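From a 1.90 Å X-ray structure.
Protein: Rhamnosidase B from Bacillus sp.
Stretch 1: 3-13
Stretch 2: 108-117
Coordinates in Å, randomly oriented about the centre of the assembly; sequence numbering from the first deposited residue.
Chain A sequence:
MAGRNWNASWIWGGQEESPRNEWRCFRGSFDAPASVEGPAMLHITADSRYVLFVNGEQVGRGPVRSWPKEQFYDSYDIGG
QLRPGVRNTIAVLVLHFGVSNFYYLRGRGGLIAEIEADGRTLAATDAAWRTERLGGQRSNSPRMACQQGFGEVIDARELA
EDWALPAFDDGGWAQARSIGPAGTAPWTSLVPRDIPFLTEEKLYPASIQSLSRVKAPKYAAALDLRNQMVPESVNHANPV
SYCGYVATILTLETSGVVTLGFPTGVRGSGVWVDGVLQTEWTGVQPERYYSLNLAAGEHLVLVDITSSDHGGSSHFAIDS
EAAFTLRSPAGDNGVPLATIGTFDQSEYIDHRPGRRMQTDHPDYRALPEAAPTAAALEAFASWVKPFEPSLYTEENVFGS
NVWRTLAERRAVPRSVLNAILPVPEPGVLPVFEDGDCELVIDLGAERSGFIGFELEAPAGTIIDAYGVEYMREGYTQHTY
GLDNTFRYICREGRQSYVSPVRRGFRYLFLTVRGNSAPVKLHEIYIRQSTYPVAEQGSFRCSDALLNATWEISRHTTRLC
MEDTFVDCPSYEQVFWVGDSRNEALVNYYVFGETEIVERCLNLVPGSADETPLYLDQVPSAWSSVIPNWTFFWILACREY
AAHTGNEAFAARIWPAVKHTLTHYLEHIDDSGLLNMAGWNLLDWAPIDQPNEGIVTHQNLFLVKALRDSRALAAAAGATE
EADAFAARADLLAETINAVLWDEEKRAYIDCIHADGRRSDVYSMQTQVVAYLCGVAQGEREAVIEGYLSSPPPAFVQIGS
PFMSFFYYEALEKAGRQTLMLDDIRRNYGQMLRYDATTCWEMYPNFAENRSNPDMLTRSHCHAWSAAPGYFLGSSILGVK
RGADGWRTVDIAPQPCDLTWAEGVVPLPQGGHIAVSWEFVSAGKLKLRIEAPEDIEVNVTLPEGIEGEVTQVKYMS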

# COMPACT_ATOMS: atom_id res chain seq x y z
N GLY A 3 -10.82 -26.72 4.58
CA GLY A 3 -9.41 -26.89 5.05
C GLY A 3 -8.96 -28.34 4.99
O GLY A 3 -9.40 -29.11 4.15
N ARG A 4 -8.05 -28.70 5.88
CA ARG A 4 -7.54 -30.06 5.94
C ARG A 4 -7.36 -30.45 7.41
O ARG A 4 -7.44 -29.61 8.30
CB ARG A 4 -6.19 -30.15 5.22
CG ARG A 4 -5.08 -29.29 5.81
CD ARG A 4 -3.81 -29.40 4.98
NE ARG A 4 -3.22 -30.73 5.04
CZ ARG A 4 -2.39 -31.15 6.00
NH1 ARG A 4 -2.07 -30.33 6.99
NH2 ARG A 4 -1.89 -32.38 5.96
N ASN A 5 -7.11 -31.73 7.65
CA ASN A 5 -6.89 -32.22 9.01
C ASN A 5 -5.41 -32.15 9.23
O ASN A 5 -4.63 -32.76 8.48
CB ASN A 5 -7.33 -33.68 9.15
CG ASN A 5 -8.79 -33.89 8.84
OD1 ASN A 5 -9.67 -33.09 9.27
ND2 ASN A 5 -9.08 -34.96 8.11
N TRP A 6 -5.00 -31.42 10.26
CA TRP A 6 -3.60 -31.27 10.56
C TRP A 6 -3.05 -32.27 11.58
O TRP A 6 -3.75 -32.68 12.51
CB TRP A 6 -3.34 -29.85 11.06
CG TRP A 6 -3.61 -28.79 10.03
CD1 TRP A 6 -4.82 -28.31 9.63
CD2 TRP A 6 -2.62 -28.07 9.29
NE1 TRP A 6 -4.65 -27.32 8.68
CE2 TRP A 6 -3.30 -27.16 8.46
CE3 TRP A 6 -1.22 -28.11 9.25
CZ2 TRP A 6 -2.63 -26.28 7.59
CZ3 TRP A 6 -0.55 -27.24 8.39
CH2 TRP A 6 -1.27 -26.34 7.57
N ASN A 7 -1.79 -32.63 11.39
CA ASN A 7 -1.08 -33.55 12.27
C ASN A 7 0.17 -32.83 12.72
O ASN A 7 1.21 -33.45 12.98
CB ASN A 7 -0.70 -34.83 11.52
CG ASN A 7 -1.90 -35.58 11.00
OD1 ASN A 7 -2.76 -36.01 11.77
ND2 ASN A 7 -1.98 -35.74 9.68
N ALA A 8 0.07 -31.51 12.79
CA ALA A 8 1.19 -30.67 13.21
C ALA A 8 0.66 -29.70 14.25
O ALA A 8 -0.55 -29.52 14.39
CB ALA A 8 1.76 -29.92 12.01
N SER A 9 1.58 -29.06 14.98
CA SER A 9 1.18 -28.12 16.01
C SER A 9 1.78 -26.74 15.78
O SER A 9 2.88 -26.61 15.25
CB SER A 9 1.63 -28.64 17.38
OG SER A 9 1.10 -29.93 17.63
N TRP A 10 1.05 -25.71 16.19
CA TRP A 10 1.54 -24.34 16.08
C TRP A 10 2.68 -24.27 17.08
O TRP A 10 2.54 -24.71 18.23
CB TRP A 10 0.47 -23.33 16.51
CG TRP A 10 -0.52 -22.96 15.46
CD1 TRP A 10 -1.76 -23.48 15.27
CD2 TRP A 10 -0.36 -21.93 14.47
NE1 TRP A 10 -2.40 -22.84 14.24
CE2 TRP A 10 -1.56 -21.88 13.73
CE3 TRP A 10 0.67 -21.04 14.15
CZ2 TRP A 10 -1.76 -20.97 12.68
CZ3 TRP A 10 0.47 -20.14 13.11
CH2 TRP A 10 -0.73 -20.11 12.39
N ILE A 11 3.82 -23.73 16.67
CA ILE A 11 4.96 -23.61 17.56
C ILE A 11 5.57 -22.22 17.53
O ILE A 11 5.41 -21.47 16.57
CB ILE A 11 6.07 -24.62 17.22
CG1 ILE A 11 6.60 -24.35 15.81
CG2 ILE A 11 5.53 -26.04 17.32
CD1 ILE A 11 7.80 -25.21 15.43
N TRP A 12 6.26 -21.88 18.61
CA TRP A 12 6.93 -20.60 18.71
C TRP A 12 8.15 -20.82 19.60
O TRP A 12 8.53 -21.96 19.86
CB TRP A 12 6.00 -19.54 19.32
CG TRP A 12 6.55 -18.14 19.20
CD1 TRP A 12 6.82 -17.28 20.22
CD2 TRP A 12 6.93 -17.47 17.99
NE1 TRP A 12 7.36 -16.11 19.73
CE2 TRP A 12 7.44 -16.20 18.36
CE3 TRP A 12 6.90 -17.81 16.63
CZ2 TRP A 12 7.91 -15.28 17.42
CZ3 TRP A 12 7.37 -16.89 15.70
CH2 TRP A 12 7.87 -15.64 16.10
N GLY A 13 8.77 -19.73 20.04
CA GLY A 13 9.94 -19.83 20.89
C GLY A 13 10.05 -18.59 21.75
O GLY A 13 9.41 -17.59 21.47
N ARG A 108 -0.39 -13.78 17.65
CA ARG A 108 0.74 -14.17 18.48
C ARG A 108 1.74 -14.88 17.57
O ARG A 108 1.36 -15.44 16.54
CB ARG A 108 0.30 -15.10 19.62
CG ARG A 108 -0.31 -16.41 19.18
CD ARG A 108 -0.73 -17.27 20.37
NE ARG A 108 0.40 -17.62 21.23
CZ ARG A 108 0.30 -18.35 22.35
NH1 ARG A 108 1.38 -18.62 23.06
NH2 ARG A 108 -0.88 -18.80 22.75
N GLY A 109 3.02 -14.82 17.93
CA GLY A 109 4.04 -15.47 17.13
C GLY A 109 3.72 -16.94 16.94
O GLY A 109 3.29 -17.61 17.88
N GLY A 110 3.91 -17.45 15.73
CA GLY A 110 3.62 -18.85 15.51
C GLY A 110 3.89 -19.38 14.12
O GLY A 110 3.84 -18.65 13.13
N LEU A 111 4.19 -20.67 14.07
CA LEU A 111 4.47 -21.37 12.82
C LEU A 111 3.87 -22.76 12.89
O LEU A 111 4.00 -23.46 13.89
CB LEU A 111 5.97 -21.49 12.60
CG LEU A 111 6.37 -22.47 11.48
CD1 LEU A 111 5.91 -21.91 10.13
CD2 LEU A 111 7.87 -22.68 11.48
N ILE A 112 3.21 -23.16 11.81
CA ILE A 112 2.64 -24.50 11.72
C ILE A 112 2.89 -24.99 10.30
O ILE A 112 2.51 -24.34 9.32
CB ILE A 112 1.12 -24.50 12.05
CG1 ILE A 112 0.60 -25.94 12.07
CG2 ILE A 112 0.35 -23.66 11.03
CD1 ILE A 112 -0.79 -26.08 12.63
N ALA A 113 3.56 -26.14 10.19
CA ALA A 113 3.88 -26.71 8.89
C ALA A 113 3.87 -28.23 8.94
O ALA A 113 4.22 -28.83 9.96
CB ALA A 113 5.25 -26.21 8.43
N GLU A 114 3.48 -28.84 7.84
CA GLU A 114 3.41 -30.29 7.76
C GLU A 114 3.68 -30.77 6.34
O GLU A 114 3.12 -30.24 5.38
CB GLU A 114 2.02 -30.76 8.21
CG GLU A 114 1.89 -32.26 8.38
CD GLU A 114 0.45 -32.68 8.64
OE1 GLU A 114 -0.23 -31.99 9.42
OE2 GLU A 114 0.01 -33.69 8.06
N ILE A 115 4.55 -31.77 6.22
CA ILE A 115 4.87 -32.35 4.92
C ILE A 115 4.11 -33.66 4.82
O ILE A 115 4.23 -34.53 5.68
CB ILE A 115 6.38 -32.63 4.77
CG1 ILE A 115 7.15 -31.31 4.80
CG2 ILE A 115 6.64 -33.37 3.47
CD1 ILE A 115 8.64 -31.47 4.63
N GLU A 116 3.31 -33.79 3.76
CA GLU A 116 2.50 -34.99 3.56
C GLU A 116 2.72 -35.58 2.18
O GLU A 116 2.85 -34.85 1.19
CB GLU A 116 1.02 -34.65 3.76
CG GLU A 116 0.07 -35.81 3.52
CD GLU A 116 -1.38 -35.46 3.84
OE1 GLU A 116 -1.92 -34.53 3.20
OE2 GLU A 116 -1.97 -36.11 4.72
N ALA A 117 2.75 -36.90 2.11
CA ALA A 117 2.93 -37.61 0.86
C ALA A 117 2.31 -38.99 0.95
O ALA A 117 2.59 -39.75 1.89
CB ALA A 117 4.42 -37.73 0.54
O HOH W 1 -4.21 -32.10 2.91

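The two stretches, nearly a hundred residues apart in sequence, bury 782 Å² between them, with a polar cluster at one end and an aromatic, largely apolar contact at the other. Their strands run roughly antiparallel, at 140°, and share a single bridge. Ile11 N donates to Leu111 O (2.8 Å) and Leu111 N returns the bond to Ile11 O (2.9 Å), while Trp10 CA lies 3.4 Å from Leu111 O and Gly110 CA 3.3 Å from Ile11 O, two CA-H...O contacts beside the same carbonyls.

Glu114 organises the loop that precedes the strand of stretch 1. Its chi1 and chi2 are both t, so the chain is extended and carries the carboxylate from a strand position whose CB points toward stretch 1 to the backbone of Asn7. There Asn7 N donates to Glu114 OE1 at 2.6 Å. The Asn7 side chain, chi1 m, adds a second bond from ND2 to Glu114 OE2 (3.3 Å), so backbone and side chain of one residue grip both carboxylate oxygens.

Arg4 approaches the same carboxylate with its guanidinium edge. Its CA-to-CB bond points toward the strand, and with chi1 p, chi2 t and chi3 m NH2 forms a salt bridge with Glu114 OE2 (3.1 Å); the bond from NH1 to Glu114 OE1 (3.5 Å) is weak. Glu116, two residues along and so on the same side of the strand, is also extended through chi1 and chi2, and its OE1 makes a longer salt bridge, weak as a hydrogen bond, with Arg4 NH2 (3.5 Å). A water accepts from Arg4 NE (2.7 Å) and donates weakly to Glu116 OE1 (3.4 Å).

Ile112, on the same side as Glu114, is the most extensively covered residue. Its t,t conformation sends CD1 to within 4.0 Å of Trp6 CE3, while CG1 lies 4.1 Å from Ala8 CB and CG2 sits over the six-membered ring of Trp10, 3.7 Å from its centroid. Trp6 and Trp10, both chi1 m, start sideways, but their indole ends come nearer to the strand; Gly110 C lies at the Trp10 ring edge. A branched side chain suits the Ile112 site because it can meet several neighbours at once. The small Ala8 points toward the strand, its CB only 3.4 Å from Ala113 O.

The glycines accommodate the indoles. With chi1 t, Trp12 lays its six-membered ring against Gly109 CA, 3.5 Å from the centroid; a CB there would fall 2.3 Å from Trp12 CE2. At Gly110, a CB would come within 3.0 Å of Trp10 CE3.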